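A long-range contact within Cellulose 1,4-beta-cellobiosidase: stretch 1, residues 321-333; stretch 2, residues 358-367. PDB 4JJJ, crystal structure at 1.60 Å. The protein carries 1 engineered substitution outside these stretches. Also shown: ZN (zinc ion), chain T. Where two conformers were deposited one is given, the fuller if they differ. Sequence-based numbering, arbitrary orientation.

Stretch 1 (321-333) SSHQGYQNVLAAY
Stretch 2 358-367: RQLEFLQWLQ

Stretch 1 begins as a strand, Ser321 to His323, with phi from -114° to -128° and psi near 138°. A 3-10 segment, Gln324 to Tyr326, follows. Its turn is closed by Tyr326 N to His323 O (3.0 Å) and Gln327 N to Gln324 O (3.1 Å). Gln327 and Asn328 are extended, and a helix starts at Val329. Stretch 2 is helical from Arg358 to Trp365. The two helices run nearly antiparallel, at 161°, with axes 10.5 Å apart at closest approach. Register is set by Gln324 CA to Leu363 CA (6.3 Å) and Gln327 CA to Gln359 CA (6.6 Å). The contact buries 474 Å² in total.

One hydrogen bond joins the stretches. Asn328 N donates to Gln359 OE1 at 2.8 Å, with an N-H...O angle of 145°. Gln359 points toward stretch 1, and its chi1 m, chi2 t conformation extends the side chain to that backbone amide. Its chi3 is 38°. Gln359 NE2 lies 3.9 Å from Ala332 CB and is hydrogen-bonded elsewhere in the structure. Gln359 OE1 is also 3.3 Å from Gln327 CB, so the amide is closely fitted against the loop.

Asn328 itself points away from stretch 2. It is the N-cap: chi1 t (-162°) and chi2 -39° place Asn328 OD1 to accept from Ala331 N at 2.9 Å and 174°, nearly straight. The residue thus uses its backbone amide across the contact and its side chain along the chain.

Val329 (m) points toward stretch 2. Val329 CG1 meets Leu360 CG at 3.9 Å and Leu363 CD1 at 4.1 Å, an apolar cluster. The CA-to-CB bonds of both leucines point sideways to stretch 1, but with m,t rotamers the side-chain ends come nearer. Leu363 CD2 also packs on Gln324 CB (3.8 Å) and Gln327 CG (3.9 Å). Gln324 CB meets Leu366 CD1 at 4.0 Å; Leu366 is also m,t.

Gln324, with chi1 p and chi2 91°, between wells, thus lays its CB against two leucines while both its amide atoms are hydrogen-bonded elsewhere in the structure. Gln327 is m,m and offers its aliphatic part to stretch 2.

Phe362 is t, with chi2 69°, and points toward stretch 1. Ser322 O meets the ring edge at Phe362 CZ (3.5 Å), and Gln327 CG approaches the edge at Phe362 CD2 (3.9 Å). Ser322 (m) points toward stretch 2, with Ser322 CB 4.1 Å from Phe362 CZ.

His323 points away, with chi1 t and chi2 -57°. His323 ND1 accepts from Gly325 N at 2.9 Å, supporting the turn.

The Glu361 side chain does not reach stretch 1; Glu361 OE2 binds ZN at 2.0 Å.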

# COMPACT_ATOMS: atom_id res chain seq x y z
N SER A 321 -5.15 -7.41 -10.50
CA SER A 321 -6.01 -6.21 -10.42
C SER A 321 -5.16 -5.04 -9.97
O SER A 321 -4.32 -5.19 -9.01
CB SER A 321 -7.14 -6.43 -9.45
OG SER A 321 -8.00 -5.32 -9.43
N SER A 322 -5.36 -3.88 -10.61
CA SER A 322 -4.55 -2.67 -10.38
C SER A 322 -5.44 -1.51 -10.11
O SER A 322 -6.54 -1.38 -10.69
CB SER A 322 -3.59 -2.37 -11.55
OG SER A 322 -2.67 -3.43 -11.81
N HIS A 323 -5.02 -0.68 -9.13
CA HIS A 323 -5.76 0.43 -8.62
C HIS A 323 -5.03 1.72 -8.97
O HIS A 323 -3.84 1.84 -8.78
CB HIS A 323 -5.87 0.22 -7.09
CG HIS A 323 -6.74 1.16 -6.33
ND1 HIS A 323 -6.61 2.55 -6.33
CD2 HIS A 323 -7.78 0.92 -5.50
CE1 HIS A 323 -7.46 3.09 -5.50
NE2 HIS A 323 -8.21 2.11 -4.99
N GLN A 324 -5.76 2.73 -9.41
CA GLN A 324 -5.17 4.01 -9.78
C GLN A 324 -4.29 4.59 -8.68
O GLN A 324 -3.26 5.25 -8.89
CB GLN A 324 -6.25 5.05 -10.13
CG GLN A 324 -7.26 5.42 -9.03
CD GLN A 324 -6.86 6.58 -8.17
OE1 GLN A 324 -5.99 7.37 -8.55
NE2 GLN A 324 -7.47 6.70 -6.98
N GLY A 325 -4.70 4.42 -7.45
CA GLY A 325 -4.02 5.00 -6.28
C GLY A 325 -2.65 4.47 -6.04
O GLY A 325 -1.87 5.13 -5.26
N TYR A 326 -2.32 3.32 -6.61
CA TYR A 326 -1.00 2.69 -6.50
C TYR A 326 -0.02 3.16 -7.55
O TYR A 326 1.16 2.99 -7.44
CB TYR A 326 -1.05 1.15 -6.54
CG TYR A 326 -1.54 0.50 -5.27
CD1 TYR A 326 -2.49 1.05 -4.45
CD2 TYR A 326 -1.09 -0.79 -5.01
CE1 TYR A 326 -2.92 0.39 -3.32
CE2 TYR A 326 -1.47 -1.47 -3.86
CZ TYR A 326 -2.36 -0.89 -3.04
OH TYR A 326 -2.71 -1.55 -1.88
N GLN A 327 -0.54 3.69 -8.67
CA GLN A 327 0.38 3.91 -9.77
C GLN A 327 1.38 5.00 -9.44
O GLN A 327 1.05 5.91 -8.68
CB GLN A 327 -0.35 4.24 -11.09
CG GLN A 327 -1.51 3.28 -11.43
CD GLN A 327 -1.05 1.81 -11.38
OE1 GLN A 327 -1.64 1.02 -10.55
NE2 GLN A 327 -0.05 1.46 -12.00
N ASN A 328 2.54 4.91 -10.05
CA ASN A 328 3.59 5.83 -9.69
C ASN A 328 4.39 6.15 -10.92
O ASN A 328 5.42 5.54 -11.20
CB ASN A 328 4.48 5.27 -8.58
CG ASN A 328 5.27 6.33 -7.90
OD1 ASN A 328 5.77 7.25 -8.53
ND2 ASN A 328 5.37 6.25 -6.56
N VAL A 329 3.86 7.17 -11.60
CA VAL A 329 4.47 7.51 -12.88
C VAL A 329 5.85 8.15 -12.66
O VAL A 329 6.68 8.16 -13.60
CB VAL A 329 3.56 8.41 -13.67
CG1 VAL A 329 2.31 7.60 -14.06
CG2 VAL A 329 3.28 9.76 -13.04
N LEU A 330 6.09 8.70 -11.48
CA LEU A 330 7.40 9.29 -11.18
C LEU A 330 8.41 8.20 -10.96
O LEU A 330 9.49 8.25 -11.59
CB LEU A 330 7.25 10.21 -9.93
CG LEU A 330 8.41 11.08 -9.48
CD1 LEU A 330 9.64 10.25 -9.10
CD2 LEU A 330 8.79 12.10 -10.56
N ALA A 331 8.11 7.20 -10.19
CA ALA A 331 8.96 6.02 -10.07
C ALA A 331 9.21 5.35 -11.44
O ALA A 331 10.35 4.91 -11.68
CB ALA A 331 8.42 5.05 -9.07
N ALA A 332 8.16 5.24 -12.26
CA ALA A 332 8.31 4.59 -13.58
C ALA A 332 9.22 5.39 -14.51
O ALA A 332 10.09 4.81 -15.20
CB ALA A 332 6.98 4.30 -14.20
N TYR A 333 9.09 6.71 -14.42
CA TYR A 333 9.97 7.60 -15.20
C TYR A 333 11.37 7.36 -14.70
O TYR A 333 12.32 7.25 -15.53
CB TYR A 333 9.55 9.07 -14.90
CG TYR A 333 10.65 10.04 -15.30
CD1 TYR A 333 10.80 10.35 -16.61
CD2 TYR A 333 11.39 10.67 -14.36
CE1 TYR A 333 11.77 11.30 -16.99
CE2 TYR A 333 12.40 11.53 -14.73
CZ TYR A 333 12.54 11.79 -16.04
OH TYR A 333 13.54 12.73 -16.42
N ARG A 358 2.17 2.75 -20.05
CA ARG A 358 0.94 2.08 -19.75
C ARG A 358 0.19 2.71 -18.53
O ARG A 358 -1.04 2.90 -18.53
CB ARG A 358 1.14 0.61 -19.45
CG ARG A 358 -0.14 -0.22 -19.49
CD ARG A 358 -0.72 -0.40 -20.86
NE ARG A 358 0.12 -1.06 -21.85
CZ ARG A 358 0.16 -2.40 -21.97
NH1 ARG A 358 -0.47 -3.21 -21.17
NH2 ARG A 358 0.88 -2.95 -22.92
N GLN A 359 0.97 3.10 -17.52
CA GLN A 359 0.36 3.70 -16.33
C GLN A 359 -0.28 5.03 -16.70
O GLN A 359 -1.39 5.32 -16.24
CB GLN A 359 1.40 3.90 -15.24
CG GLN A 359 1.90 2.62 -14.57
CD GLN A 359 2.79 2.90 -13.37
OE1 GLN A 359 2.59 3.82 -12.59
NE2 GLN A 359 3.87 2.15 -13.33
N LEU A 360 0.36 5.88 -17.52
CA LEU A 360 -0.27 7.11 -17.90
C LEU A 360 -1.51 6.88 -18.73
O LEU A 360 -2.50 7.65 -18.52
CB LEU A 360 0.72 8.00 -18.67
CG LEU A 360 1.78 8.67 -17.73
CD1 LEU A 360 2.99 9.09 -18.60
CD2 LEU A 360 1.12 9.83 -17.00
N GLU A 361 -1.53 5.93 -19.63
CA GLU A 361 -2.77 5.63 -20.40
C GLU A 361 -3.90 5.15 -19.48
O GLU A 361 -5.00 5.66 -19.59
CB GLU A 361 -2.50 4.53 -21.39
CG GLU A 361 -1.64 4.98 -22.53
CD GLU A 361 -1.60 3.97 -23.67
OE1 GLU A 361 -2.48 3.12 -23.80
OE2 GLU A 361 -0.61 3.94 -24.48
N PHE A 362 -3.55 4.29 -18.52
CA PHE A 362 -4.51 3.78 -17.52
C PHE A 362 -5.15 4.87 -16.69
O PHE A 362 -6.36 4.95 -16.59
CB PHE A 362 -3.74 2.83 -16.59
CG PHE A 362 -4.49 2.16 -15.51
CD1 PHE A 362 -5.43 1.20 -15.75
CD2 PHE A 362 -4.08 2.33 -14.17
CE1 PHE A 362 -6.02 0.49 -14.72
CE2 PHE A 362 -4.69 1.60 -13.16
CZ PHE A 362 -5.65 0.69 -13.41
N LEU A 363 -4.33 5.82 -16.18
CA LEU A 363 -4.84 6.87 -15.40
C LEU A 363 -5.79 7.82 -16.17
O LEU A 363 -6.77 8.32 -15.70
CB LEU A 363 -3.67 7.62 -14.80
CG LEU A 363 -2.81 6.91 -13.78
CD1 LEU A 363 -1.67 7.81 -13.31
CD2 LEU A 363 -3.63 6.39 -12.57
N GLN A 364 -5.45 8.03 -17.45
CA GLN A 364 -6.27 8.87 -18.32
C GLN A 364 -7.59 8.15 -18.67
O GLN A 364 -8.65 8.81 -18.63
CB GLN A 364 -5.50 9.26 -19.57
CG GLN A 364 -6.23 10.22 -20.46
CD GLN A 364 -6.63 11.56 -19.83
OE1 GLN A 364 -5.95 12.55 -19.97
NE2 GLN A 364 -7.71 11.62 -19.06
N TRP A 365 -7.52 6.87 -18.94
CA TRP A 365 -8.69 6.04 -19.22
C TRP A 365 -9.64 6.10 -18.04
O TRP A 365 -10.88 6.13 -18.21
CB TRP A 365 -8.26 4.62 -19.48
CG TRP A 365 -9.39 3.62 -19.53
CD1 TRP A 365 -10.43 3.60 -20.41
CD2 TRP A 365 -9.57 2.49 -18.66
NE1 TRP A 365 -11.26 2.55 -20.13
CE2 TRP A 365 -10.74 1.81 -19.10
CE3 TRP A 365 -8.84 1.97 -17.61
CZ2 TRP A 365 -11.22 0.70 -18.46
CZ3 TRP A 365 -9.35 0.86 -16.93
CH2 TRP A 365 -10.48 0.20 -17.37
N LEU A 366 -9.11 6.20 -16.80
CA LEU A 366 -9.97 6.18 -15.60
C LEU A 366 -10.50 7.54 -15.23
O LEU A 366 -11.17 7.68 -14.17
CB LEU A 366 -9.17 5.63 -14.40
CG LEU A 366 -8.85 4.14 -14.54
CD1 LEU A 366 -7.76 3.66 -13.59
CD2 LEU A 366 -10.09 3.30 -14.31
N GLN A 367 -10.14 8.61 -15.95
CA GLN A 367 -10.55 9.91 -15.54
C GLN A 367 -12.05 10.18 -15.84
O GLN A 367 -12.49 10.20 -16.99
CB GLN A 367 -9.67 11.03 -16.15
CG GLN A 367 -9.98 12.40 -15.60
CD GLN A 367 -8.85 13.37 -15.79
OE1 GLN A 367 -8.27 13.45 -16.88
NE2 GLN A 367 -8.51 14.05 -14.75
ZN ZN T . 0.97 5.10 -24.76
O HOH W 1 1.68 4.52 -26.60